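Local coordinates for putative uncharacterized protein PH0242 (Pyrococcus horikoshii, PDB 3VU1) that is the C-terminal globular domain of an archaeal oligosaccharyltransferase, AglB, rich in beta strands and binding a calcium ion, at residues A[229-234]-A[254-259]; A[281-286]-A[323-328]; A[288-293]-A[312-317]. All blocks are in the same frame, centred on the assembly; numbering follows the deposited sequence.

Contact 1: residues A[229-234]-A[254-259]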
ATOM      1  N   ALA A 229      10.785   5.033   3.701  1.00 35.90           N
ATOM      2  CA  ALA A 229      11.014   3.795   2.979  1.00 36.50           C
ATOM      3  C   ALA A 229      11.013   2.599   3.936  1.00 39.01           C
ATOM      4  O   ALA A 229      10.375   1.573   3.667  1.00 41.33           O
ATOM      5  CB  ALA A 229      12.300   3.859   2.189  1.00 34.44           C
ATOM      6  N   GLU A 230      11.695   2.741   5.068  1.00 42.28           N
ATOM      7  CA  GLU A 230      11.809   1.642   6.026  1.00 43.43           C
ATOM      8  C   GLU A 230      10.442   1.250   6.596  1.00 41.52           C
ATOM      9  O   GLU A 230      10.166   0.060   6.800  1.00 42.94           O
ATOM     10  CB  GLU A 230      12.793   2.004   7.140  1.00 48.15           C
ATOM     11  CG  GLU A 230      13.887   0.966   7.348  1.00 61.03           C
ATOM     12  CD  GLU A 230      14.463   0.963   8.768  1.00 74.97           C
ATOM     13  OE1 GLU A 230      14.741  -0.155   9.294  1.00 74.83           O
ATOM     14  OE2 GLU A 230      14.625   2.068   9.366  1.00 77.04           O
ATOM     15  N   LYS A 231       9.586   2.247   6.845  1.00 37.45           N
ATOM     16  CA  LYS A 231       8.252   1.990   7.379  1.00 35.25           C
ATOM     17  C   LYS A 231       7.399   1.330   6.331  1.00 32.62           C
ATOM     18  O   LYS A 231       6.798   0.281   6.592  1.00 29.76           O
ATOM     19  CB  LYS A 231       7.574   3.259   7.850  1.00 35.64           C
ATOM     20  CG  LYS A 231       8.165   3.902   9.082  1.00 36.63           C
ATOM     21  CD  LYS A 231       7.990   5.395   8.936  1.00 39.05           C
ATOM     22  CE  LYS A 231       6.838   5.926   9.759  1.00 42.87           C
ATOM     23  NZ  LYS A 231       7.321   6.365  11.100  1.00 43.75           N
ATOM     24  N   LEU A 232       7.361   1.942   5.145  1.00 31.59           N
ATOM     25  CA  LEU A 232       6.680   1.347   4.003  1.00 31.24           C
ATOM     26  C   LEU A 232       6.940  -0.140   3.850  1.00 30.26           C
ATOM     27  O   LEU A 232       5.998  -0.918   3.668  1.00 30.49           O
ATOM     28  CB  LEU A 232       7.044   2.044   2.707  1.00 32.63           C
ATOM     29  CG  LEU A 232       6.140   1.704   1.500  1.00 33.60           C
ATOM     30  CD1 LEU A 232       4.767   2.357   1.631  1.00 35.54           C
ATOM     31  CD2 LEU A 232       6.783   2.168   0.206  1.00 33.99           C
ATOM     32  N   PHE A 233       8.200  -0.554   3.938  1.00 29.28           N
ATOM     33  CA  PHE A 233       8.513  -1.970   3.715  1.00 28.68           C
ATOM     34  C   PHE A 233       8.001  -2.866   4.829  1.00 27.33           C
ATOM     35  O   PHE A 233       7.910  -4.050   4.658  1.00 30.21           O
ATOM     36  CB  PHE A 233       9.996  -2.200   3.410  1.00 29.93           C
ATOM     37  CG  PHE A 233      10.448  -1.565   2.127  1.00 33.51           C
ATOM     38  CD1 PHE A 233      11.563  -0.740   2.093  1.00 36.50           C
ATOM     39  CD2 PHE A 233       9.737  -1.765   0.946  1.00 35.06           C
ATOM     40  CE1 PHE A 233      11.967  -0.127   0.899  1.00 37.40           C
ATOM     41  CE2 PHE A 233      10.136  -1.167  -0.237  1.00 36.16           C
ATOM     42  CZ  PHE A 233      11.248  -0.341  -0.263  1.00 37.88           C
ATOM     43  N   SER A 234       7.623  -2.324   5.966  1.00 27.39           N
ATOM     44  CA  SER A 234       6.954  -3.173   6.953  1.00 27.66           C
ATOM     45  C   SER A 234       5.419  -3.239   6.721  1.00 29.11           C
ATOM     46  O   SER A 234       4.746  -4.172   7.201  1.00 27.73           O
ATOM     47  CB  SER A 234       7.286  -2.699   8.372  1.00 27.28           C
ATOM     48  OG  SER A 234       6.610  -1.487   8.698  1.00 27.68           O
ATOM     49  N   ALA A 254       2.258  -2.187  11.465  1.00 32.69           N
ATOM     50  CA  ALA A 254       3.426  -3.035  11.391  1.00 34.49           C
ATOM     51  C   ALA A 254       4.589  -2.496  12.231  1.00 36.26           C
ATOM     52  O   ALA A 254       4.637  -1.296  12.594  1.00 33.58           O
ATOM     53  CB  ALA A 254       3.857  -3.195   9.951  1.00 33.46           C
ATOM     54  N   ILE A 255       5.518  -3.404  12.523  1.00 33.97           N
ATOM     55  CA  ILE A 255       6.729  -3.075  13.240  1.00 31.84           C
ATOM     56  C   ILE A 255       7.867  -3.154  12.238  1.00 31.48           C
ATOM     57  O   ILE A 255       8.075  -4.196  11.617  1.00 29.73           O
ATOM     58  CB  ILE A 255       6.960  -4.058  14.412  1.00 30.01           C
ATOM     59  CG1 ILE A 255       5.918  -3.804  15.491  1.00 27.79           C
ATOM     60  CG2 ILE A 255       8.390  -3.937  14.927  1.00 30.25           C
ATOM     61  CD1 ILE A 255       5.850  -4.858  16.570  1.00 28.58           C
ATOM     62  N   TYR A 256       8.598  -2.056  12.084  1.00 30.78           N
ATOM     63  CA  TYR A 256       9.693  -2.045  11.143  1.00 32.25           C
ATOM     64  C   TYR A 256      11.082  -2.279  11.722  1.00 33.50           C
ATOM     65  O   TYR A 256      12.043  -2.368  10.964  1.00 35.68           O
ATOM     66  CB  TYR A 256       9.681  -0.770  10.295  1.00 32.77           C
ATOM     67  CG  TYR A 256       9.902   0.542  11.004  1.00 33.01           C
ATOM     68  CD1 TYR A 256      11.142   1.181  10.951  1.00 34.14           C
ATOM     69  CD2 TYR A 256       8.869   1.173  11.701  1.00 33.78           C
ATOM     70  CE1 TYR A 256      11.346   2.404  11.573  1.00 33.36           C
ATOM     71  CE2 TYR A 256       9.062   2.397  12.331  1.00 32.51           C
ATOM     72  CZ  TYR A 256      10.296   3.008  12.245  1.00 33.67           C
ATOM     73  OH  TYR A 256      10.503   4.207  12.859  1.00 35.37           O
ATOM     74  N   LYS A 257      11.190  -2.372  13.045  1.00 35.25           N
ATOM     75  CA  LYS A 257      12.486  -2.458  13.738  1.00 35.77           C
ATOM     76  C   LYS A 257      12.159  -2.832  15.163  1.00 36.54           C
ATOM     77  O   LYS A 257      11.231  -2.260  15.759  1.00 38.76           O
ATOM     78  CB  LYS A 257      13.180  -1.101  13.697  1.00 39.92           C
ATOM     79  CG  LYS A 257      14.624  -1.029  14.173  1.00 43.72           C
ATOM     80  CD  LYS A 257      15.001   0.449  14.265  1.00 48.40           C
ATOM     81  CE  LYS A 257      16.488   0.706  14.420  1.00 55.23           C
ATOM     82  NZ  LYS A 257      17.157   1.020  13.126  1.00 62.70           N
ATOM     83  N   ILE A 258      12.846  -3.843  15.680  1.00 33.01           N
ATOM     84  CA  ILE A 258      12.744  -4.221  17.087  1.00 31.97           C
ATOM     85  C   ILE A 258      14.133  -4.060  17.734  1.00 35.56           C
ATOM     86  O   ILE A 258      15.164  -4.440  17.123  1.00 34.57           O
ATOM     87  CB  ILE A 258      12.349  -5.684  17.240  1.00 30.43           C
ATOM     88  CG1 ILE A 258      11.035  -5.973  16.525  1.00 29.58           C
ATOM     89  CG2 ILE A 258      12.298  -6.076  18.718  1.00 31.86           C
ATOM     90  CD1 ILE A 258      10.482  -7.364  16.812  1.00 27.59           C
ATOM     91  N   GLU A 259      14.178  -3.500  18.948  1.00 35.79           N
ATOM     92  CA  GLU A 259      15.438  -3.501  19.725  1.00 38.52           C
ATOM     93  C   GLU A 259      15.307  -4.294  21.021  1.00 37.35           C
ATOM     94  O   GLU A 259      14.309  -4.205  21.713  1.00 38.01           O
ATOM     95  CB  GLU A 259      15.933  -2.091  20.010  1.00 38.25           C
ATOM     96  CG  GLU A 259      16.646  -1.429  18.855  1.00 39.79           C
ATOM     97  CD  GLU A 259      16.786   0.081  19.036  1.00 46.52           C
ATOM     98  OE1 GLU A 259      17.761   0.644  18.505  1.00 53.00           O
ATOM     99  OE2 GLU A 259      15.945   0.723  19.714  1.00 47.32           O
TER

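Contact 2: residues A[281-286]-A[323-328]. With CA (calcium ion), chain C.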
ATOM      1  N   LEU A 281       9.605  -1.534  20.263  1.00 33.28           N
ATOM      2  CA  LEU A 281       8.938  -1.744  18.969  1.00 32.10           C
ATOM      3  C   LEU A 281       8.702  -0.441  18.182  1.00 32.98           C
ATOM      4  O   LEU A 281       8.032   0.501  18.651  1.00 34.06           O
ATOM      5  CB  LEU A 281       7.635  -2.493  19.206  1.00 31.11           C
ATOM      6  CG  LEU A 281       7.805  -3.596  20.266  1.00 31.94           C
ATOM      7  CD1 LEU A 281       6.472  -4.246  20.585  1.00 30.75           C
ATOM      8  CD2 LEU A 281       8.810  -4.665  19.853  1.00 30.00           C
ATOM      9  N   TYR A 282       9.282  -0.369  16.997  1.00 34.75           N
ATOM     10  CA  TYR A 282       9.124   0.806  16.138  1.00 37.40           C
ATOM     11  C   TYR A 282       7.964   0.546  15.191  1.00 37.86           C
ATOM     12  O   TYR A 282       8.021  -0.340  14.343  1.00 40.17           O
ATOM     13  CB  TYR A 282      10.390   1.074  15.345  1.00 40.68           C
ATOM     14  CG  TYR A 282      11.543   1.574  16.167  1.00 47.57           C
ATOM     15  CD1 TYR A 282      12.257   0.700  17.005  1.00 51.03           C
ATOM     16  CD2 TYR A 282      11.948   2.917  16.102  1.00 49.22           C
ATOM     17  CE1 TYR A 282      13.329   1.150  17.758  1.00 53.24           C
ATOM     18  CE2 TYR A 282      13.027   3.380  16.853  1.00 51.61           C
ATOM     19  CZ  TYR A 282      13.708   2.492  17.677  1.00 55.36           C
ATOM     20  OH  TYR A 282      14.775   2.919  18.419  1.00 60.20           O
ATOM     21  N   ILE A 283       6.905   1.322  15.354  1.00 38.12           N
ATOM     22  CA  ILE A 283       5.636   1.036  14.709  1.00 35.80           C
ATOM     23  C   ILE A 283       5.397   1.927  13.497  1.00 35.77           C
ATOM     24  O   ILE A 283       5.606   3.146  13.540  1.00 36.96           O
ATOM     25  CB  ILE A 283       4.493   1.147  15.725  1.00 34.74           C
ATOM     26  CG1 ILE A 283       4.591  -0.064  16.666  1.00 36.03           C
ATOM     27  CG2 ILE A 283       3.145   1.251  15.019  1.00 32.65           C
ATOM     28  CD1 ILE A 283       3.554  -0.146  17.771  1.00 35.09           C
ATOM     29  N   SER A 284       4.987   1.303  12.404  1.00 34.12           N
ATOM     30  CA  SER A 284       4.508   2.043  11.251  1.00 32.14           C
ATOM     31  C   SER A 284       3.006   1.831  11.074  1.00 30.01           C
ATOM     32  O   SER A 284       2.563   0.707  10.869  1.00 32.09           O
ATOM     33  CB  SER A 284       5.275   1.614  10.014  1.00 32.51           C
ATOM     34  OG  SER A 284       4.662   2.148   8.872  1.00 34.73           O
ATOM     35  N   ALA A 285       2.221   2.897  11.217  1.00 28.25           N
ATOM     36  CA  ALA A 285       0.770   2.825  10.981  1.00 27.63           C
ATOM     37  C   ALA A 285       0.426   3.498   9.656  1.00 28.37           C
ATOM     38  O   ALA A 285       0.685   4.707   9.461  1.00 28.05           O
ATOM     39  CB  ALA A 285      -0.017   3.447  12.127  1.00 26.11           C
ATOM     40  N   PHE A 286      -0.145   2.714   8.747  1.00 27.42           N
ATOM     41  CA  PHE A 286      -0.329   3.173   7.377  1.00 29.96           C
ATOM     42  C   PHE A 286      -1.765   3.594   6.987  1.00 32.18           C
ATOM     43  O   PHE A 286      -2.639   2.760   6.711  1.00 34.38           O
ATOM     44  CB  PHE A 286       0.197   2.126   6.373  1.00 29.29           C
ATOM     45  CG  PHE A 286       0.334   2.674   4.984  1.00 28.51           C
ATOM     46  CD1 PHE A 286       1.517   3.294   4.584  1.00 25.71           C
ATOM     47  CD2 PHE A 286      -0.752   2.636   4.098  1.00 26.46           C
ATOM     48  CE1 PHE A 286       1.632   3.819   3.313  1.00 27.04           C
ATOM     49  CE2 PHE A 286      -0.645   3.175   2.836  1.00 25.47           C
ATOM     50  CZ  PHE A 286       0.550   3.764   2.443  1.00 27.40           C
ATOM     51  N   TYR A 323       5.271   6.807  17.308  1.00 42.52           N
ATOM     52  CA  TYR A 323       6.379   6.831  18.281  1.00 43.05           C
ATOM     53  C   TYR A 323       6.665   5.380  18.760  1.00 41.24           C
ATOM     54  O   TYR A 323       5.762   4.564  18.816  1.00 42.93           O
ATOM     55  CB  TYR A 323       6.035   7.765  19.480  1.00 40.56           C
ATOM     56  CG  TYR A 323       4.763   7.354  20.188  1.00 40.37           C
ATOM     57  CD1 TYR A 323       4.764   6.328  21.140  1.00 40.42           C
ATOM     58  CD2 TYR A 323       3.549   7.948  19.863  1.00 40.40           C
ATOM     59  CE1 TYR A 323       3.589   5.915  21.754  1.00 43.35           C
ATOM     60  CE2 TYR A 323       2.371   7.547  20.471  1.00 43.69           C
ATOM     61  CZ  TYR A 323       2.388   6.536  21.421  1.00 45.42           C
ATOM     62  OH  TYR A 323       1.196   6.147  22.016  1.00 48.28           O
ATOM     63  N   PRO A 324       7.914   5.070  19.117  1.00 40.05           N
ATOM     64  CA  PRO A 324       8.290   3.737  19.636  1.00 39.10           C
ATOM     65  C   PRO A 324       7.593   3.346  20.922  1.00 39.44           C
ATOM     66  O   PRO A 324       7.210   4.190  21.690  1.00 43.89           O
ATOM     67  CB  PRO A 324       9.786   3.879  19.922  1.00 38.60           C
ATOM     68  CG  PRO A 324      10.244   4.977  19.015  1.00 43.51           C
ATOM     69  CD  PRO A 324       9.083   5.926  18.841  1.00 39.82           C
ATOM     70  N   ILE A 325       7.482   2.053  21.165  1.00 41.45           N
ATOM     71  CA  ILE A 325       6.786   1.513  22.317  1.00 41.31           C
ATOM     72  C   ILE A 325       7.635   0.450  22.997  1.00 42.98           C
ATOM     73  O   ILE A 325       8.209  -0.404  22.318  1.00 44.77           O
ATOM     74  CB  ILE A 325       5.444   0.916  21.866  1.00 42.93           C
ATOM     75  CG1 ILE A 325       4.362   1.942  22.074  1.00 46.13           C
ATOM     76  CG2 ILE A 325       5.048  -0.333  22.623  1.00 41.55           C
ATOM     77  CD1 ILE A 325       3.021   1.435  21.623  1.00 52.49           C
ATOM     78  N   ILE A 326       7.691   0.493  24.329  1.00 42.41           N
ATOM     79  CA  ILE A 326       8.563  -0.395  25.093  1.00 41.51           C
ATOM     80  C   ILE A 326       7.703  -1.426  25.759  1.00 41.43           C
ATOM     81  O   ILE A 326       6.720  -1.061  26.373  1.00 44.98           O
ATOM     82  CB  ILE A 326       9.393   0.372  26.147  1.00 39.44           C
ATOM     83  CG1 ILE A 326      10.428   1.243  25.426  1.00 39.58           C
ATOM     84  CG2 ILE A 326      10.075  -0.599  27.089  1.00 36.99           C
ATOM     85  CD1 ILE A 326      11.326   2.078  26.311  1.00 39.12           C
ATOM     86  N   VAL A 327       8.048  -2.706  25.619  1.00 40.25           N
ATOM     87  CA  VAL A 327       7.275  -3.761  26.268  1.00 39.52           C
ATOM     88  C   VAL A 327       8.204  -4.709  26.990  1.00 43.00           C
ATOM     89  O   VAL A 327       9.401  -4.751  26.681  1.00 46.54           O
ATOM     90  CB  VAL A 327       6.384  -4.572  25.290  1.00 41.02           C
ATOM     91  CG1 VAL A 327       5.375  -3.676  24.596  1.00 40.42           C
ATOM     92  CG2 VAL A 327       7.215  -5.341  24.270  1.00 41.23           C
ATOM     93  N   ASN A 328       7.645  -5.454  27.951  1.00 42.85           N
ATOM     94  CA  ASN A 328       8.337  -6.548  28.653  1.00 40.63           C
ATOM     95  C   ASN A 328       7.603  -7.852  28.460  1.00 40.76           C
ATOM     96  O   ASN A 328       6.424  -7.940  28.744  1.00 43.72           O
ATOM     97  CB  ASN A 328       8.440  -6.245  30.141  1.00 38.52           C
ATOM     98  CG  ASN A 328       9.542  -5.275  30.437  1.00 42.65           C
ATOM     99  OD1 ASN A 328       9.324  -4.076  30.462  1.00 45.80           O
ATOM    100  ND2 ASN A 328      10.757  -5.783  30.598  1.00 45.63           N
TER
HETATM  101 CA    CA C1001       2.383   6.158   8.852  1.00 49.75          CA

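Contact 3: residues A[288-293]-A[312-317]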
ATOM      1  N   ARG A 288      -4.330   4.742   8.604  1.00 34.30           N
ATOM      2  CA  ARG A 288      -5.261   4.953   9.718  1.00 34.21           C
ATOM      3  C   ARG A 288      -4.603   4.919  11.101  1.00 37.49           C
ATOM      4  O   ARG A 288      -3.596   4.235  11.316  1.00 39.29           O
ATOM      5  CB  ARG A 288      -6.476   4.011   9.646  1.00 30.81           C
ATOM      6  CG  ARG A 288      -6.180   2.557   9.912  1.00 32.68           C
ATOM      7  CD  ARG A 288      -7.442   1.720  10.102  1.00 32.35           C
ATOM      8  NE  ARG A 288      -8.419   2.021   9.058  1.00 34.89           N
ATOM      9  CZ  ARG A 288      -9.732   1.787   9.133  1.00 32.09           C
ATOM     10  NH1 ARG A 288     -10.265   1.212  10.209  1.00 32.07           N
ATOM     11  NH2 ARG A 288     -10.513   2.136   8.120  1.00 27.43           N
ATOM     12  N   ASP A 289      -5.185   5.657  12.042  1.00 39.81           N
ATOM     13  CA  ASP A 289      -4.680   5.684  13.415  1.00 38.65           C
ATOM     14  C   ASP A 289      -4.806   4.356  14.153  1.00 36.93           C
ATOM     15  O   ASP A 289      -5.700   3.541  13.851  1.00 34.97           O
ATOM     16  CB  ASP A 289      -5.398   6.774  14.213  1.00 38.03           C
ATOM     17  CG  ASP A 289      -5.131   8.164  13.671  1.00 38.98           C
ATOM     18  OD1 ASP A 289      -4.035   8.452  13.127  1.00 39.07           O
ATOM     19  OD2 ASP A 289      -6.043   8.983  13.792  1.00 42.74           O
ATOM     20  N   ILE A 290      -3.921   4.146  15.129  1.00 36.21           N
ATOM     21  CA  ILE A 290      -4.157   3.134  16.177  1.00 37.72           C
ATOM     22  C   ILE A 290      -5.078   3.773  17.235  1.00 37.98           C
ATOM     23  O   ILE A 290      -4.802   4.892  17.660  1.00 39.84           O
ATOM     24  CB  ILE A 290      -2.827   2.688  16.807  1.00 37.94           C
ATOM     25  CG1 ILE A 290      -1.938   2.068  15.724  1.00 38.78           C
ATOM     26  CG2 ILE A 290      -3.067   1.682  17.920  1.00 36.19           C
ATOM     27  CD1 ILE A 290      -0.459   2.104  16.020  1.00 39.65           C
ATOM     28  N   LYS A 291      -6.173   3.102  17.607  1.00 37.27           N
ATOM     29  CA  LYS A 291      -7.133   3.571  18.640  1.00 40.25           C
ATOM     30  C   LYS A 291      -7.546   2.417  19.520  1.00 40.46           C
ATOM     31  O   LYS A 291      -8.040   1.399  19.010  1.00 38.37           O
ATOM     32  CB  LYS A 291      -8.445   4.097  18.042  1.00 43.82           C
ATOM     33  CG  LYS A 291      -8.352   5.423  17.318  1.00 54.14           C
ATOM     34  CD  LYS A 291      -9.686   5.891  16.751  1.00 58.46           C
ATOM     35  CE  LYS A 291     -10.043   5.161  15.468  1.00 60.68           C
ATOM     36  NZ  LYS A 291     -11.032   5.937  14.669  1.00 68.15           N
ATOM     37  N   ASN A 292      -7.383   2.580  20.837  1.00 39.85           N
ATOM     38  CA  ASN A 292      -7.930   1.616  21.802  1.00 37.33           C
ATOM     39  C   ASN A 292      -7.498   0.247  21.430  1.00 33.70           C
ATOM     40  O   ASN A 292      -8.331  -0.615  21.233  1.00 34.61           O
ATOM     41  CB  ASN A 292      -9.476   1.648  21.829  1.00 37.52           C
ATOM     42  CG  ASN A 292     -10.029   3.040  22.091  1.00 37.83           C
ATOM     43  OD1 ASN A 292      -9.581   3.755  22.986  1.00 41.12           O
ATOM     44  ND2 ASN A 292     -10.972   3.443  21.279  1.00 39.06           N
ATOM     45  N   ALA A 293      -6.191   0.074  21.318  1.00 34.00           N
ATOM     46  CA  ALA A 293      -5.581  -1.116  20.759  1.00 36.16           C
ATOM     47  C   ALA A 293      -4.889  -1.949  21.841  1.00 38.84           C
ATOM     48  O   ALA A 293      -4.319  -1.395  22.780  1.00 41.07           O
ATOM     49  CB  ALA A 293      -4.569  -0.706  19.681  1.00 34.53           C
ATOM     50  N   GLY A 312       0.770  -5.213  26.064  1.00 43.80           N
ATOM     51  CA  GLY A 312       0.618  -3.756  25.981  1.00 43.36           C
ATOM     52  C   GLY A 312      -0.691  -3.257  25.431  1.00 43.95           C
ATOM     53  O   GLY A 312      -1.497  -4.024  24.914  1.00 47.02           O
ATOM     54  N   GLU A 313      -0.898  -1.956  25.575  1.00 45.23           N
ATOM     55  CA  GLU A 313      -2.064  -1.271  25.040  1.00 44.45           C
ATOM     56  C   GLU A 313      -1.639   0.018  24.375  1.00 45.97           C
ATOM     57  O   GLU A 313      -0.633   0.609  24.765  1.00 48.23           O
ATOM     58  CB  GLU A 313      -3.016  -0.924  26.148  1.00 49.29           C
ATOM     59  CG  GLU A 313      -3.757  -2.117  26.704  1.00 60.25           C
ATOM     60  CD  GLU A 313      -4.714  -1.722  27.807  1.00 65.71           C
ATOM     61  OE1 GLU A 313      -5.672  -2.480  28.036  1.00 68.94           O
ATOM     62  OE2 GLU A 313      -4.513  -0.653  28.433  1.00 71.85           O
ATOM     63  N   ILE A 314      -2.370   0.456  23.351  1.00 47.42           N
ATOM     64  CA  ILE A 314      -2.128   1.793  22.798  1.00 45.54           C
ATOM     65  C   ILE A 314      -3.460   2.463  22.670  1.00 46.67           C
ATOM     66  O   ILE A 314      -4.271   2.036  21.850  1.00 47.12           O
ATOM     67  CB  ILE A 314      -1.451   1.773  21.424  1.00 42.99           C
ATOM     68  CG1 ILE A 314      -0.192   0.909  21.448  1.00 40.76           C
ATOM     69  CG2 ILE A 314      -1.116   3.191  21.010  1.00 42.54           C
ATOM     70  CD1 ILE A 314       0.261   0.450  20.085  1.00 39.66           C
ATOM     71  N   LYS A 315      -3.692   3.480  23.508  1.00 50.66           N
ATOM     72  CA  LYS A 315      -4.963   4.229  23.518  1.00 51.32           C
ATOM     73  C   LYS A 315      -5.101   4.974  22.187  1.00 47.39           C
ATOM     74  O   LYS A 315      -6.156   4.931  21.531  1.00 44.15           O
ATOM     75  CB  LYS A 315      -5.090   5.154  24.757  1.00 53.93           C
ATOM     76  CG  LYS A 315      -4.120   6.350  24.900  1.00 69.88           C
ATOM     77  CD  LYS A 315      -2.635   6.131  24.492  1.00 79.74           C
ATOM     78  CE  LYS A 315      -1.775   5.419  25.540  1.00 80.47           C
ATOM     79  NZ  LYS A 315      -1.594   6.264  26.759  1.00 74.09           N
ATOM     80  N   TYR A 316      -3.996   5.579  21.762  1.00 39.46           N
ATOM     81  CA  TYR A 316      -3.997   6.371  20.577  1.00 40.24           C
ATOM     82  C   TYR A 316      -2.600   6.620  20.044  1.00 41.51           C
ATOM     83  O   TYR A 316      -1.718   7.095  20.774  1.00 43.75           O
ATOM     84  CB  TYR A 316      -4.704   7.721  20.819  1.00 40.37           C
ATOM     85  CG  TYR A 316      -4.661   8.627  19.596  1.00 38.36           C
ATOM     86  CD1 TYR A 316      -5.530   8.402  18.524  1.00 35.71           C
ATOM     87  CD2 TYR A 316      -3.722   9.674  19.496  1.00 35.87           C
ATOM     88  CE1 TYR A 316      -5.478   9.190  17.399  1.00 38.87           C
ATOM     89  CE2 TYR A 316      -3.662  10.479  18.372  1.00 34.92           C
ATOM     90  CZ  TYR A 316      -4.548  10.231  17.329  1.00 39.88           C
ATOM     91  OH  TYR A 316      -4.538  10.982  16.176  1.00 44.04           O
ATOM     92  N   MET A 317      -2.422   6.332  18.754  1.00 39.99           N
ATOM     93  CA  MET A 317      -1.247   6.789  18.018  1.00 41.50           C
ATOM     94  C   MET A 317      -1.656   7.418  16.670  1.00 40.89           C
ATOM     95  O   MET A 317      -2.381   6.814  15.900  1.00 41.59           O
ATOM     96  CB  MET A 317      -0.261   5.631  17.829  1.00 38.72           C
ATOM     97  CG  MET A 317       1.070   6.052  17.222  1.00 41.22           C
ATOM     98  SD  MET A 317       2.333   4.753  17.074  1.00 42.11           S
ATOM     99  CE  MET A 317       2.441   4.203  18.775  1.00 46.70           C
TER

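Contact 1: residues A[229-234]-A[254-259]
Ser234 and Tyr256, their CA atoms 5.1 Å apart, mark where helix 229-234 comes down on strand 254-259; the two axes approach to 7.3 Å, with their N-to-C directions 125° apart. No hydrogen bond joins the segments, so side-chain packing carries the contact, with Tyr256 the largest contributor. A chi1 of 65° puts Tyr256 CG between its own backbone N and carbonyl carbon, and from there the ring meets Lys231 and Glu230. The Lys231 side chain runs alongside in the same direction and lays its CG over one ring face, 3.8 Å from the ring centroid, a CH-pi contact set slightly toward the rim. Glu230 crosses at about a right angle and brings OE2 to the ring edge, 3.9 Å from Tyr256 CD1, its carboxylate nearly perpendicular to the ring. At the root of the Tyr256 side chain, Ser234 OG lies 3.5 Å from both Tyr256 CB and Ala254 CB. Its bond to Lys231 O, 2.8 Å on a carbonyl lone pair, ties the hydroxyl back to its own helix; Ser234 N uses the same acceptor. Tyr256 OH is hydrogen-bonded to Glu227, just before the helix segment. The helix thus packs on the sheet face that carries Ala254 and Tyr256, and Lys231 and Ser234 continue onto Ser284 of the neighbouring strand 275-285. Leu232 turns to helix 212-218, while Ile255 rests on strand 464-487.

Contact 2: residues A[281-286]-A[323-328]
Leu281 and Ile325 form an antiparallel hydrogen-bonded pair: Leu281 N donates to Ile325 O at 2.7 Å, nearly straight (165° at the hydrogen), and Ile325 N returns a bond to Leu281 O at 3.0 Å. At the other end of strand 281-285, Ala285 O binds the calcium ion at 2.3 Å, in a site that also takes His319 O and carboxylate oxygens of Glu76 and Glu322. Pairing continues through Val327 and Leu279, while toward Ala285 the segments part; their short axes are 132° apart. On the face shared by Leu281 and Ile325 the contacts are apolar. Leu281 CD1 reaches Val327 CG2 at 3.9 Å, the two side chains crossing at about a right angle, and Ile283 CD1 meets Ile325 CD1 at 4.2 Å. Ile314 of strand 304-314 packs against both isoleucines. Tyr282 begins on the opposite side but bends back, so that Pro324 CB sits over one face of its ring and Pro324 CG lies 3.9 Å from Tyr282 CE2. The phenol oxygen is hydrogen-bonded to Glu259 and Arg280. Chemically the contact divides in two: backbone bonds and aliphatic groups add strand 325-331 as the edge strand of the sheet, whereas at the other end two backbone carbonyls join carboxylates as the hard oxygen donors that suit calcium.

Contact 3: residues A[288-293]-A[312-317]
Asn292 and Ala293 sit opposite the single residue Ile314, forming a G1 beta bulge where the two antiparallel chains turn a corner together. Asn292 takes up left-handed backbone angles (phi 52°, psi 56°). Its N donates to Lys315 O at 2.7 Å, from above the carbonyl plane, while Ala293 and Ile314 exchange two backbone bonds, Ile314 N to Ala293 O being 2.7 Å. Beyond the corner Ile290 and Met317 make another hydrogen-bonded pair, with Met317 N 3.0 Å from Ile290 O. On the face of Ile290, Ala293, Ile314 and Met317, Ile290 CG2, anti to its backbone N, touches Ile314 CB at 3.9 Å, and CD1 reaches Met317 CB at 4.0 Å as the two side chains run side by side. Ile283 and Leu341 also touch Ile290. Tyr316 lies on the face of Lys291, and Asp289 OD2 comes to its ring edge and takes a weak hydrogen bond from Tyr316 OH at 3.5 Å. Their stronger partners lie just after segment 312-317: His319 N for Asp289 OD1, and Asn318 for the phenol. Such a bulge, with a left-handed residue in its first position, is a classic irregularity of antiparallel sheet; here it leads from hairpin 293-301/304-314 into the short pair 290-291/316-317.

How the contacts relate
Contacts 1 and 2, with centres about 9 Å apart, share one antiparallel sheet: strands 253-262 and 275-285 are neighbours in it, and Ala254 O lies 2.6 Å from Ser284 N, a probable hydrogen bond. Contact 3 lies about 10 Å from contact 2, centre to centre, and falls between its two segments in the chain. They touch at several places, among them Ile283 CG2 and Ile290 CD1, 3.8 Å apart. Contacts 1 and 3 do not touch. Of the three, only contact 2 supplies a ligand of the calcium ion, Ala285; the side chain of Lys231 in contact 1 comes to about 5 Å from the ion, and that of Asp289 in contact 3 stays about 8 Å away.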